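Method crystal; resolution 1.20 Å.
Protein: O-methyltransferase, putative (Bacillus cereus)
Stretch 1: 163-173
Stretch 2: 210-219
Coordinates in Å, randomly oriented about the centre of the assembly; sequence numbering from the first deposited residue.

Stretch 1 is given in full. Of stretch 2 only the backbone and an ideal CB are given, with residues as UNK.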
# COMPACT_ATOMS: atom_id res chain seq x y z
N ILE A 163 -10.37 -0.14 4.21
CA ILE A 163 -11.12 0.33 3.05
C ILE A 163 -10.14 0.85 2.02
O ILE A 163 -9.30 1.70 2.32
CB ILE A 163 -12.09 1.48 3.42
CG1 ILE A 163 -13.11 0.99 4.45
CG2 ILE A 163 -12.80 1.98 2.16
CD1 ILE A 163 -13.98 2.10 5.03
N ILE A 164 -10.22 0.33 0.80
CA ILE A 164 -9.36 0.79 -0.29
C ILE A 164 -10.27 1.41 -1.33
O ILE A 164 -11.24 0.79 -1.76
CB ILE A 164 -8.60 -0.37 -0.97
CG1 ILE A 164 -7.59 -0.99 -0.00
CG2 ILE A 164 -7.90 0.15 -2.23
CD1 ILE A 164 -6.45 -0.07 0.37
N GLY A 165 -9.96 2.65 -1.71
CA GLY A 165 -10.74 3.34 -2.73
C GLY A 165 -9.81 3.55 -3.92
O GLY A 165 -8.81 4.26 -3.80
N ASP A 166 -10.12 2.93 -5.05
CA ASP A 166 -9.28 3.05 -6.24
C ASP A 166 -9.65 4.25 -7.10
O ASP A 166 -10.76 4.80 -6.98
CB ASP A 166 -9.42 1.76 -7.07
CG ASP A 166 -8.34 1.61 -8.14
OD1 ASP A 166 -7.22 2.14 -7.95
OD2 ASP A 166 -8.60 0.94 -9.16
N ASN A 167 -8.71 4.66 -7.94
CA ASN A 167 -8.91 5.75 -8.89
C ASN A 167 -9.34 7.06 -8.26
O ASN A 167 -10.31 7.69 -8.69
CB ASN A 167 -9.94 5.30 -9.94
CG ASN A 167 -9.65 3.91 -10.47
OD1 ASN A 167 -10.45 2.98 -10.29
ND2 ASN A 167 -8.50 3.74 -11.11
N VAL A 168 -8.59 7.50 -7.25
CA VAL A 168 -8.93 8.74 -6.56
C VAL A 168 -7.97 9.91 -6.81
O VAL A 168 -7.95 10.86 -6.03
CB VAL A 168 -9.07 8.49 -5.05
CG1 VAL A 168 -10.22 7.51 -4.80
CG2 VAL A 168 -7.78 7.94 -4.48
N VAL A 169 -7.20 9.84 -7.89
CA VAL A 169 -6.28 10.92 -8.26
C VAL A 169 -6.64 11.38 -9.68
O VAL A 169 -6.64 12.57 -9.98
CB VAL A 169 -4.81 10.47 -8.17
CG1 VAL A 169 -3.89 11.48 -8.84
CG2 VAL A 169 -4.43 10.32 -6.70
N ARG A 170 -6.94 10.41 -10.53
CA ARG A 170 -7.39 10.65 -11.90
C ARG A 170 -6.60 11.69 -12.69
O ARG A 170 -7.12 12.75 -13.05
CB ARG A 170 -8.88 11.02 -11.85
CG ARG A 170 -9.66 10.18 -10.83
CD ARG A 170 -11.16 10.43 -10.89
NE ARG A 170 -11.75 9.89 -12.11
CZ ARG A 170 -12.10 8.61 -12.29
NH1 ARG A 170 -11.93 7.72 -11.32
NH2 ARG A 170 -12.61 8.23 -13.45
N GLU A 171 -5.35 11.35 -12.97
CA GLU A 171 -4.43 12.20 -13.73
C GLU A 171 -4.22 13.57 -13.11
O GLU A 171 -3.87 14.54 -13.80
CB GLU A 171 -4.92 12.32 -15.18
CG GLU A 171 -5.09 10.96 -15.85
CD GLU A 171 -5.29 11.06 -17.35
OE1 GLU A 171 -6.14 11.86 -17.79
OE2 GLU A 171 -4.60 10.32 -18.09
N GLY A 172 -4.43 13.66 -11.80
CA GLY A 172 -4.23 14.90 -11.08
C GLY A 172 -5.43 15.83 -11.04
O GLY A 172 -5.38 16.89 -10.40
N GLU A 173 -6.52 15.45 -11.70
CA GLU A 173 -7.72 16.28 -11.73
C GLU A 173 -8.42 16.40 -10.38
O GLU A 173 -9.26 17.29 -10.19
CB GLU A 173 -8.69 15.74 -12.78
CG GLU A 173 -8.22 15.95 -14.21
CD GLU A 173 -9.15 15.31 -15.22
OE1 GLU A 173 -10.38 15.46 -15.08
OE2 GLU A 173 -8.64 14.66 -16.16
N UNK A 210 1.05 1.04 -15.92
CA UNK A 210 0.39 0.74 -17.19
C UNK A 210 -0.96 1.41 -17.40
O UNK A 210 -1.38 1.60 -18.54
CB UNK A 210 0.20 -0.77 -17.31
N UNK A 211 -1.64 1.77 -16.32
CA UNK A 211 -2.95 2.42 -16.43
C UNK A 211 -2.85 3.94 -16.44
O UNK A 211 -3.86 4.63 -16.58
CB UNK A 211 -3.85 1.98 -15.28
N UNK A 212 -1.64 4.45 -16.31
CA UNK A 212 -1.46 5.89 -16.30
C UNK A 212 -1.22 6.45 -14.91
O UNK A 212 -0.78 5.74 -14.01
CB UNK A 212 -2.68 6.57 -16.92
N UNK A 213 -1.54 7.72 -14.76
CA UNK A 213 -1.35 8.44 -13.51
C UNK A 213 -2.67 8.49 -12.73
O UNK A 213 -3.64 9.10 -13.18
CB UNK A 213 -0.83 9.85 -13.78
N UNK A 214 -2.70 7.83 -11.58
CA UNK A 214 -3.90 7.78 -10.75
C UNK A 214 -3.47 7.62 -9.29
O UNK A 214 -2.47 8.19 -8.86
CB UNK A 214 -4.82 6.64 -11.18
N UNK A 215 -4.23 6.85 -8.51
CA UNK A 215 -3.88 6.67 -7.12
C UNK A 215 -4.99 6.03 -6.32
O UNK A 215 -6.09 5.82 -6.82
CB UNK A 215 -3.50 8.02 -6.50
N UNK A 216 -4.70 5.73 -5.06
CA UNK A 216 -5.68 5.09 -4.20
C UNK A 216 -5.65 5.59 -2.77
O UNK A 216 -4.64 6.11 -2.29
CB UNK A 216 -5.46 3.58 -4.21
N UNK A 217 -6.79 5.43 -2.11
CA UNK A 217 -6.93 5.79 -0.71
C UNK A 217 -6.93 4.49 0.09
O UNK A 217 -7.50 3.48 -0.34
CB UNK A 217 -8.20 6.61 -0.46
N UNK A 218 -6.25 4.50 1.23
CA UNK A 218 -6.24 3.36 2.12
C UNK A 218 -6.66 3.94 3.46
O UNK A 218 -6.02 4.85 3.99
CB UNK A 218 -4.88 2.66 2.17
N UNK A 219 -7.77 3.42 3.98
CA UNK A 219 -8.32 3.89 5.24
C UNK A 219 -8.54 2.74 6.20
O UNK A 219 -8.75 1.60 5.79
CB UNK A 219 -9.63 4.64 5.01

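Position 210 has no atom of stretch 1 within reach of its CB, so the contact sets no preference; it is Ser210. At 211 the CA-to-CB bond points toward stretch 1, but across a gap only a long side chain could span, with the carboxylate of Asp166 beyond. A long polar or basic chain would suit. The residue is Lys211, whose NZ donates to a water 2.7 Å away (water 1 O), and that water in turn donates to Asp166 OD2, 2.7 Å from its O.

Position 212 has phi/psi of 104/-156°, where a CB would be jammed against the preceding carbonyl oxygen. That alone calls for glycine, and Gly212 is found.

At 213 the CB points sideways, 4.3 Å from Glu171 CA, beside a surface made by Val169 and the backbone of 171-172. A broad, flat or branched apolar side chain could cover it. Tyr213 does so, with CE1 3.7 Å from Val169 CG1 and CE2 3.4 Å from Gly172 N. Its backbone O accepts a hydrogen bond from Glu171 N (2.8 Å).

Position 214 faces a cluster of donors: the CB, though directed sideways, is 4.4 Å from Arg170 N and 4.7 Å from Asn167 ND2, with Val169 N also close by. A short acceptor is wanted; aspartate fits best, and asparagine could satisfy part of the cluster. In Asp214, OD1 accepts from Arg170 N (2.8 Å) and Val169 N (3.2 Å), while OD2 accepts from Asn167 ND2 (2.9 Å), so one carboxylate pins the turn that follows the strand.

At 215 an ideal CB would lie 2.5 Å from Val169 CG2, a clash, and phi/psi of 167/174° would also jam it against the preceding carbonyl. Only glycine fits. Gly215 O accepts from Val168 N (3.0 Å).

The CB at 216 shares a face with Ile164, favouring apolar groups, aromatic or aliphatic; Phe216 places CD2 4.3 Å from Ile164 CD1.

From 217 on, the strands pair antiparallel. Position 217 lies opposite Gly165, which leaves room beside Val168, so a branched aliphatic side chain suits. Ile217 sets CG1 3.8 Å from Val168 CG2, and its N donates to Gly165 O (2.9 Å).

At 218 the ideal CB is 3.6 Å from Ile164 CD1, and various apolar chains would serve. Met218, present as selenomethionine, packs CG 3.6 Å from Ile164 CD1 before its end leads away.

Position 219 pairs with Ile163, and a small or moderate apolar residue is acceptable. Ala219 brings CB to 4.3 Å from Ile163 CB.

Stretch 2 (210-219) SKGYDGFIMA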
# COMPACT_ATOMS: atom_id res chain seq x y z
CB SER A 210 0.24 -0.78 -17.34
OG SER A 210 -0.51 -1.33 -16.28
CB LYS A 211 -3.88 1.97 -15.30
CG LYS A 211 -4.23 0.49 -15.34
CD LYS A 211 -5.28 0.11 -14.31
CE LYS A 211 -6.61 0.81 -14.57
NZ LYS A 211 -7.67 0.30 -13.65
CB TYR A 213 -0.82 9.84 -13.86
CG TYR A 213 -0.84 10.89 -12.77
CD1 TYR A 213 -0.57 10.56 -11.43
CD2 TYR A 213 -1.09 12.22 -13.08
CE1 TYR A 213 -0.55 11.55 -10.45
CE2 TYR A 213 -1.08 13.20 -12.12
CZ TYR A 213 -0.81 12.87 -10.80
OH TYR A 213 -0.82 13.86 -9.86
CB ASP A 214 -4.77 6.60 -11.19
CG ASP A 214 -6.26 6.85 -10.99
OD1 ASP A 214 -6.63 7.67 -10.12
OD2 ASP A 214 -7.06 6.19 -11.69
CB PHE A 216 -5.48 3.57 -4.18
CG PHE A 216 -4.21 3.13 -3.49
CD1 PHE A 216 -2.98 3.23 -4.12
CD2 PHE A 216 -4.26 2.64 -2.18
CE1 PHE A 216 -1.80 2.84 -3.47
CE2 PHE A 216 -3.09 2.24 -1.53
CZ PHE A 216 -1.86 2.34 -2.17
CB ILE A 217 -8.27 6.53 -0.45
CG1 ILE A 217 -8.10 8.03 -0.73
CG2 ILE A 217 -8.75 6.29 0.98
CD1 ILE A 217 -9.41 8.79 -0.81
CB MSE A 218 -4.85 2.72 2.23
CG MSE A 218 -4.84 1.51 3.17
SE MSE A 218 -3.22 0.45 3.09
CE MSE A 218 -2.16 1.46 4.34
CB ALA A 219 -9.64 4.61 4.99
O HOH W 1 -6.80 0.85 -11.14
O HOH W 2 -5.61 3.79 -9.45
O HOH W 3 -2.14 9.14 -17.17
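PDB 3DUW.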